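The same site in two structures of MgGH51 from Meripilus giganteus, which probably releases terminal alpha-L-arabinofuranosyl residues from arabinose-containing glycans by hydrolysis, as a family GH51 alpha-L-arabinofuranosidase: PDB 6ZPW (chain A, 1.33 Å), residues Ile25-Asp30 and Val486-Trp491, and PDB 6ZPZ (chain B, 1.71 Å), residues Ile25-Asp30 and Val486-Trp491. Structure 2 is superposed on structure 1 by the backbone atoms of these residues (RMSD 0.13 Å); each is numbered along its deposited sequence.

Structure 1 (6ZPW); sequences INHSGD and VNSTQW. With NAG (2-acetamido-2-deoxy-beta-D-glucopyranose), chain C.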
loop_
_atom_site.group_PDB
_atom_site.type_symbol
_atom_site.label_atom_id
_atom_site.label_comp_id
_atom_site.label_asym_id
_atom_site.label_seq_id
_atom_site.Cartn_x
_atom_site.Cartn_y
_atom_site.Cartn_z
ATOM N N ILE A 25 -2.851 -3.381 5.285
ATOM C CA ILE A 25 -2.339 -4.557 6.013
ATOM C C ILE A 25 -1.068 -4.078 6.708
ATOM O O ILE A 25 -0.362 -3.200 6.163
ATOM C CB ILE A 25 -2.049 -5.719 5.036
ATOM C CG1 ILE A 25 -1.674 -7.012 5.773
ATOM C CG2 ILE A 25 -1.050 -5.348 3.948
ATOM C CD1 ILE A 25 -1.468 -8.209 4.876
ATOM N N ASN A 26 -0.802 -4.612 7.892
ATOM C CA ASN A 26 0.400 -4.189 8.641
ATOM C C ASN A 26 0.374 -2.680 8.844
ATOM O O ASN A 26 1.437 -2.031 8.935
ATOM C CB ASN A 26 1.705 -4.514 7.917
ATOM C CG ASN A 26 1.828 -5.949 7.433
ATOM O OD1 ASN A 26 1.477 -6.887 8.153
ATOM N ND2 ASN A 26 2.382 -6.120 6.221
ATOM N N HIS A 27 -0.818 -2.089 8.985
ATOM C CA HIS A 27 -0.905 -0.618 9.156
ATOM C C HIS A 27 -0.196 0.116 8.015
ATOM O O HIS A 27 0.456 1.142 8.249
ATOM C CB HIS A 27 -0.468 -0.181 10.570
ATOM C CG HIS A 27 -1.515 -0.446 11.589
ATOM N ND1 HIS A 27 -2.616 0.396 11.712
ATOM C CD2 HIS A 27 -1.740 -1.518 12.370
ATOM C CE1 HIS A 27 -3.417 -0.117 12.628
ATOM N NE2 HIS A 27 -2.926 -1.297 13.042
ATOM N N SER A 28 -0.410 -0.381 6.788
ATOM C CA SER A 28 0.102 0.294 5.596
ATOM C C SER A 28 -0.688 1.514 5.188
ATOM O O SER A 28 -0.173 2.347 4.446
ATOM C CB SER A 28 0.125 -0.692 4.455
ATOM O OG SER A 28 -1.195 -1.104 4.186
ATOM N N GLY A 29 -1.959 1.587 5.621
ATOM C CA GLY A 29 -2.796 2.739 5.272
ATOM C C GLY A 29 -2.886 3.601 6.520
ATOM O O GLY A 29 -2.057 4.494 6.731
ATOM N N ASP A 30 -3.824 3.266 7.410
ATOM C CA ASP A 30 -3.866 3.862 8.756
ATOM C C ASP A 30 -2.576 3.475 9.494
ATOM O O ASP A 30 -2.340 2.279 9.656
ATOM C CB ASP A 30 -5.078 3.363 9.524
ATOM C CG ASP A 30 -6.404 3.937 9.056
ATOM O OD1 ASP A 30 -6.466 5.100 8.701
ATOM O OD2 ASP A 30 -7.338 3.204 9.097
ATOM N N VAL A 486 6.579 -1.963 11.384
ATOM C CA VAL A 486 7.308 -3.012 12.155
ATOM C C VAL A 486 6.746 -3.171 13.571
ATOM O O VAL A 486 7.043 -4.192 14.204
ATOM C CB VAL A 486 8.812 -2.733 12.190
ATOM C CG1 VAL A 486 9.394 -2.780 10.783
ATOM C CG2 VAL A 486 9.154 -1.441 12.900
ATOM N N ASN A 487 5.929 -2.249 14.068
ATOM C CA ASN A 487 5.336 -2.418 15.407
ATOM C C ASN A 487 3.947 -3.033 15.330
ATOM O O ASN A 487 3.358 -3.229 16.415
ATOM C CB ASN A 487 5.342 -1.075 16.163
ATOM C CG ASN A 487 6.722 -0.495 16.329
ATOM O OD1 ASN A 487 6.989 0.570 15.798
ATOM N ND2 ASN A 487 7.594 -1.239 17.047
ATOM N N SER A 488 3.418 -3.297 14.157
ATOM C CA SER A 488 2.078 -3.927 14.052
ATOM C C SER A 488 1.976 -4.666 12.728
ATOM O O SER A 488 1.466 -4.106 11.744
ATOM C CB SER A 488 0.978 -2.927 14.202
ATOM O OG SER A 488 -0.296 -3.589 14.210
ATOM N N THR A 489 2.454 -5.895 12.742
ATOM C CA THR A 489 2.625 -6.715 11.560
ATOM C C THR A 489 1.700 -7.929 11.634
ATOM O O THR A 489 1.732 -8.651 12.619
ATOM C CB THR A 489 4.079 -7.129 11.460
ATOM O OG1 THR A 489 4.902 -5.983 11.216
ATOM C CG2 THR A 489 4.331 -8.145 10.372
ATOM N N GLN A 490 0.956 -8.165 10.545
ATOM C CA GLN A 490 0.142 -9.377 10.351
ATOM C C GLN A 490 0.700 -10.295 9.266
ATOM O O GLN A 490 0.266 -11.426 9.195
ATOM C CB GLN A 490 -1.295 -8.969 10.027
ATOM C CG GLN A 490 -1.967 -8.181 11.122
ATOM C CD GLN A 490 -1.629 -6.715 11.135
ATOM O OE1 GLN A 490 -1.670 -6.084 10.076
ATOM N NE2 GLN A 490 -1.310 -6.161 12.321
ATOM N N TRP A 491 1.666 -9.826 8.461
ATOM C CA TRP A 491 2.250 -10.636 7.373
ATOM C C TRP A 491 3.671 -10.158 7.129
ATOM O O TRP A 491 3.878 -8.963 7.029
ATOM C CB TRP A 491 1.398 -10.436 6.116
ATOM C CG TRP A 491 1.798 -11.275 4.943
ATOM C CD1 TRP A 491 2.924 -11.181 4.173
ATOM C CD2 TRP A 491 0.979 -12.228 4.274
ATOM N NE1 TRP A 491 2.919 -12.132 3.191
ATOM C CE2 TRP A 491 1.705 -12.761 3.180
ATOM C CE3 TRP A 491 -0.341 -12.631 4.435
ATOM C CZ2 TRP A 491 1.181 -13.710 2.300
ATOM C CZ3 TRP A 491 -0.903 -13.489 3.526
ATOM C CH2 TRP A 491 -0.149 -14.035 2.474
HETATM C C1 NAG C . 8.921 -0.767 17.343
HETATM C C2 NAG C . 9.139 -0.743 18.828
HETATM C C3 NAG C . 10.621 -0.426 19.129
HETATM C C4 NAG C . 11.541 -1.300 18.302
HETATM C C5 NAG C . 11.194 -1.149 16.848
HETATM C C6 NAG C . 12.012 -1.935 15.793
HETATM C C7 NAG C . 7.304 -0.103 20.290
HETATM C C8 NAG C . 6.495 1.050 20.872
HETATM N N2 NAG C . 8.266 0.240 19.455
HETATM O O3 NAG C . 10.838 -0.578 20.516
HETATM O O4 NAG C . 12.882 -0.785 18.462
HETATM O O5 NAG C . 9.829 -1.588 16.678
HETATM O O6 NAG C . 11.955 -3.323 16.168
HETATM O O7 NAG C . 7.094 -1.263 20.606
#
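Asn26 OD1 accepts the consecutive backbone N-H groups of Gln490 and Trp491: Gln490 N at 2.8 Å, in the carbonyl plane of the amide, and Trp491 N at 3.0 Å, the longer bond. Gln490, bent at chi2 (82°), brings OE1 back to Asn26 N at 2.8 Å, so each side chain holds the other residue's backbone. Asn26 ND2 is hydrogen-bonded to Leu483 O, which helps fix the amide's rotation. Ile25 CD1 packs on Trp491 CB at 3.8 Å, and the indole lies near a bound glycerol. Ser488 OG approaches the edge of the His27 ring, 3.1 Å from CD2, while His27 ND1 donates to Asp30 O at 2.8 Å. Asn487 ND2 carries an N-linked NAG. Segment 25-30 follows the first strand, 20-21, of the (beta/alpha)8 barrel; 486-491 lies between strands 483-485 and 496-498, beyond the last barrel strand, 474-479.

Comparison
The reciprocal side-chain-to-backbone bonds are kept: Asn26(A) N to Gln490(A) OE1 is 2.8 Å and Asn26(B) N to Gln490(B) OE1 is 2.7 Å, and the return bond is found both from Gln490(A) N to Asn26(A) OD1 and from Gln490(B) N to Asn26(B) OD1. The bond from His27(A) ND1 to Asp30(A) O also recurs in His27(B) and Asp30(B). Backbone CA atoms coincide within the error, and Asn26(A), His27(A), Ser488(A) and Gln490(A) keep their places. A glycan NAG is attached to Asn487(A) and to Asn487(B).

The change lies in the bound group and the indole beside it. LX5 is present in structure 2 alone, touching Ile25(B) and Trp491(B); glycerol occupies this place, wholly or in part, in structure 1, so neither pocket is empty. Ile25(B) keeps the place of Ile25(A), and each still meets CB of its own Trp491(A) or Trp491(B). Trp491(B) stays in the rotamer of Trp491(A), with chi2 of -78° against -69°, yet the CH2 atoms stand 1.8 Å apart after superposition, and the places of Trp491(A) CZ3 and CH2 are left. Trp491(B) CZ3 lies 3.3 Å from LX5 O12, consistent with the indole yielding to the sulfate, although other crystal differences may contribute.

Structure 2 (6ZPZ); sequences INHSGD and VNSTQW. With NAG (2-acetamido-2-deoxy-beta-D-glucopyranose), chain D; LX5 ([(1~{S},2~{S},3~{S},4~{S})-2-(hydroxymethyl)-3,4-bis(oxidanyl)cyclopentyl] hydrogen sulfate), chain E.
Asn26 OD1 receives the consecutive backbone N-H groups of Gln490 and Trp491: Gln490 N at 2.7 Å, in the carbonyl plane of the amide, and Trp491 N at 3.0 Å, the longer bond and a weak one. Gln490, bent at chi2 (81°), returns OE1 to Asn26 N at 2.7 Å, making the grip on the two backbones mutual. A hydrogen bond from Asn26 ND2 to Leu483 O helps fix the amide's rotation. Ile25 CD1 packs on Trp491 CB at 3.9 Å and also meets C6 of LX5. The sulfate oxygen O12 of LX5 sits 3.3 Å from Trp491 CZ3, while Glu23, Asn231, Asn350, Tyr402 and Glu429 hydrogen-bond the ligand, consistent with the arabinose-binding pocket. Ser488 OG approaches the edge of the His27 ring, 3.2 Å from CD2, and His27 ND1 donates to Asp30 O at 2.8 Å. An N-linked NAG is carried by Asn487 ND2.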
loop_
_atom_site.group_PDB
_atom_site.type_symbol
_atom_site.label_atom_id
_atom_site.label_comp_id
_atom_site.label_asym_id
_atom_site.label_seq_id
_atom_site.Cartn_x
_atom_site.Cartn_y
_atom_site.Cartn_z
ATOM N N ILE B 25 -2.892 -3.313 5.393
ATOM C CA ILE B 25 -2.368 -4.531 6.065
ATOM C C ILE B 25 -1.092 -4.094 6.768
ATOM O O ILE B 25 -0.436 -3.193 6.248
ATOM C CB ILE B 25 -2.100 -5.690 5.088
ATOM C CG1 ILE B 25 -1.688 -6.962 5.827
ATOM C CG2 ILE B 25 -1.056 -5.319 4.035
ATOM C CD1 ILE B 25 -1.462 -8.141 4.908
ATOM N N ASN B 26 -0.799 -4.634 7.947
ATOM C CA ASN B 26 0.400 -4.193 8.708
ATOM C C ASN B 26 0.356 -2.671 8.910
ATOM O O ASN B 26 1.423 -2.063 8.840
ATOM C CB ASN B 26 1.694 -4.515 7.950
ATOM C CG ASN B 26 1.781 -5.933 7.448
ATOM O OD1 ASN B 26 1.435 -6.878 8.166
ATOM N ND2 ASN B 26 2.330 -6.100 6.262
ATOM N N HIS B 27 -0.815 -2.046 9.085
ATOM C CA HIS B 27 -0.955 -0.562 9.180
ATOM C C HIS B 27 -0.203 0.097 8.001
ATOM O O HIS B 27 0.617 1.030 8.167
ATOM C CB HIS B 27 -0.527 -0.096 10.568
ATOM C CG HIS B 27 -1.609 -0.332 11.566
ATOM N ND1 HIS B 27 -2.671 0.531 11.745
ATOM C CD2 HIS B 27 -1.854 -1.390 12.358
ATOM C CE1 HIS B 27 -3.470 0.042 12.683
ATOM N NE2 HIS B 27 -2.989 -1.138 13.052
ATOM N N SER B 28 -0.456 -0.398 6.809
ATOM C CA SER B 28 0.066 0.202 5.569
ATOM C C SER B 28 -0.701 1.497 5.246
ATOM O O SER B 28 -0.174 2.330 4.482
ATOM C CB SER B 28 -0.025 -0.783 4.469
ATOM O OG SER B 28 -1.372 -1.094 4.240
ATOM N N GLY B 29 -1.991 1.547 5.600
ATOM C CA GLY B 29 -2.876 2.706 5.374
ATOM C C GLY B 29 -2.847 3.594 6.598
ATOM O O GLY B 29 -1.978 4.484 6.752
ATOM N N ASP B 30 -3.747 3.319 7.513
ATOM C CA ASP B 30 -3.717 3.980 8.826
ATOM C C ASP B 30 -2.433 3.544 9.519
ATOM O O ASP B 30 -2.225 2.353 9.604
ATOM C CB ASP B 30 -4.901 3.549 9.655
ATOM C CG ASP B 30 -6.236 4.031 9.137
ATOM O OD1 ASP B 30 -6.317 5.159 8.617
ATOM O OD2 ASP B 30 -7.201 3.236 9.241
ATOM N N VAL B 486 6.475 -2.007 11.392
ATOM C CA VAL B 486 7.229 -3.030 12.158
ATOM C C VAL B 486 6.620 -3.186 13.556
ATOM O O VAL B 486 6.905 -4.196 14.197
ATOM C CB VAL B 486 8.735 -2.714 12.231
ATOM C CG1 VAL B 486 9.392 -2.794 10.863
ATOM C CG2 VAL B 486 9.016 -1.371 12.842
ATOM N N ASN B 487 5.809 -2.256 14.028
ATOM C CA ASN B 487 5.181 -2.367 15.364
ATOM C C ASN B 487 3.798 -2.999 15.240
ATOM O O ASN B 487 3.171 -3.225 16.281
ATOM C CB ASN B 487 5.139 -1.008 16.067
ATOM C CG ASN B 487 6.560 -0.490 16.253
ATOM O OD1 ASN B 487 6.925 0.569 15.748
ATOM N ND2 ASN B 487 7.392 -1.268 16.939
ATOM N N SER B 488 3.333 -3.267 14.020
ATOM C CA SER B 488 2.017 -3.931 13.851
ATOM C C SER B 488 1.995 -4.700 12.545
ATOM O O SER B 488 1.458 -4.200 11.561
ATOM C CB SER B 488 0.912 -2.951 13.953
ATOM O OG SER B 488 -0.348 -3.601 14.061
ATOM N N THR B 489 2.542 -5.902 12.608
ATOM C CA THR B 489 2.784 -6.794 11.458
ATOM C C THR B 489 1.817 -7.962 11.538
ATOM O O THR B 489 1.830 -8.632 12.560
ATOM C CB THR B 489 4.245 -7.230 11.479
ATOM O OG1 THR B 489 5.024 -6.040 11.308
ATOM C CG2 THR B 489 4.518 -8.237 10.407
ATOM N N GLN B 490 0.994 -8.155 10.507
ATOM C CA GLN B 490 0.158 -9.373 10.390
ATOM C C GLN B 490 0.786 -10.313 9.366
ATOM O O GLN B 490 0.323 -11.407 9.263
ATOM C CB GLN B 490 -1.271 -9.018 10.028
ATOM C CG GLN B 490 -1.988 -8.198 11.074
ATOM C CD GLN B 490 -1.641 -6.721 11.004
ATOM O OE1 GLN B 490 -1.732 -6.110 9.956
ATOM N NE2 GLN B 490 -1.207 -6.138 12.119
ATOM N N TRP B 491 1.756 -9.843 8.580
ATOM C CA TRP B 491 2.292 -10.594 7.434
ATOM C C TRP B 491 3.713 -10.130 7.178
ATOM O O TRP B 491 3.935 -8.912 7.207
ATOM C CB TRP B 491 1.433 -10.414 6.182
ATOM C CG TRP B 491 1.935 -11.265 5.070
ATOM C CD1 TRP B 491 3.003 -11.034 4.254
ATOM C CD2 TRP B 491 1.413 -12.550 4.693
ATOM N NE1 TRP B 491 3.143 -12.057 3.361
ATOM C CE2 TRP B 491 2.175 -12.991 3.595
ATOM C CE3 TRP B 491 0.356 -13.339 5.145
ATOM C CZ2 TRP B 491 1.953 -14.221 2.988
ATOM C CZ3 TRP B 491 0.138 -14.562 4.547
ATOM C CH2 TRP B 491 0.935 -14.997 3.488
HETATM C C1 NAG D . 8.756 -0.895 17.203
HETATM C C2 NAG D . 9.018 -0.878 18.690
HETATM C C3 NAG D . 10.438 -0.437 18.983
HETATM C C4 NAG D . 11.406 -1.219 18.113
HETATM C C5 NAG D . 11.001 -1.162 16.635
HETATM C C6 NAG D . 11.893 -1.961 15.677
HETATM C C7 NAG D . 7.166 -0.382 20.193
HETATM C C8 NAG D . 6.345 0.657 20.862
HETATM N N2 NAG D . 8.095 0.046 19.329
HETATM O O3 NAG D . 10.687 -0.698 20.385
HETATM O O4 NAG D . 12.756 -0.699 18.334
HETATM O O5 NAG D . 9.700 -1.702 16.500
HETATM O O6 NAG D . 11.781 -3.389 15.899
HETATM O O7 NAG D . 7.019 -1.561 20.458
HETATM C C1 LX5 E . -2.779 -12.470 0.475
HETATM C C2 LX5 E . -3.512 -12.394 -0.843
HETATM C C6 LX5 E . -1.661 -10.422 1.652
HETATM C C5 LX5 E . -2.943 -11.113 1.171
HETATM C C3 LX5 E . -4.520 -11.286 -0.754
HETATM C C4 LX5 E . -3.827 -10.332 0.215
HETATM O O7 LX5 E . -0.817 -10.026 0.566
HETATM O O8 LX5 E . -4.753 -9.716 1.113
HETATM O O9 LX5 E . -4.874 -10.757 -2.042
HETATM O O10 LX5 E . -3.612 -13.463 1.064
HETATM S S11 LX5 E . -3.035 -14.526 1.935
HETATM O O12 LX5 E . -2.560 -13.573 2.935
HETATM O O13 LX5 E . -4.021 -15.486 2.426
HETATM O O14 LX5 E . -2.045 -15.223 1.062
#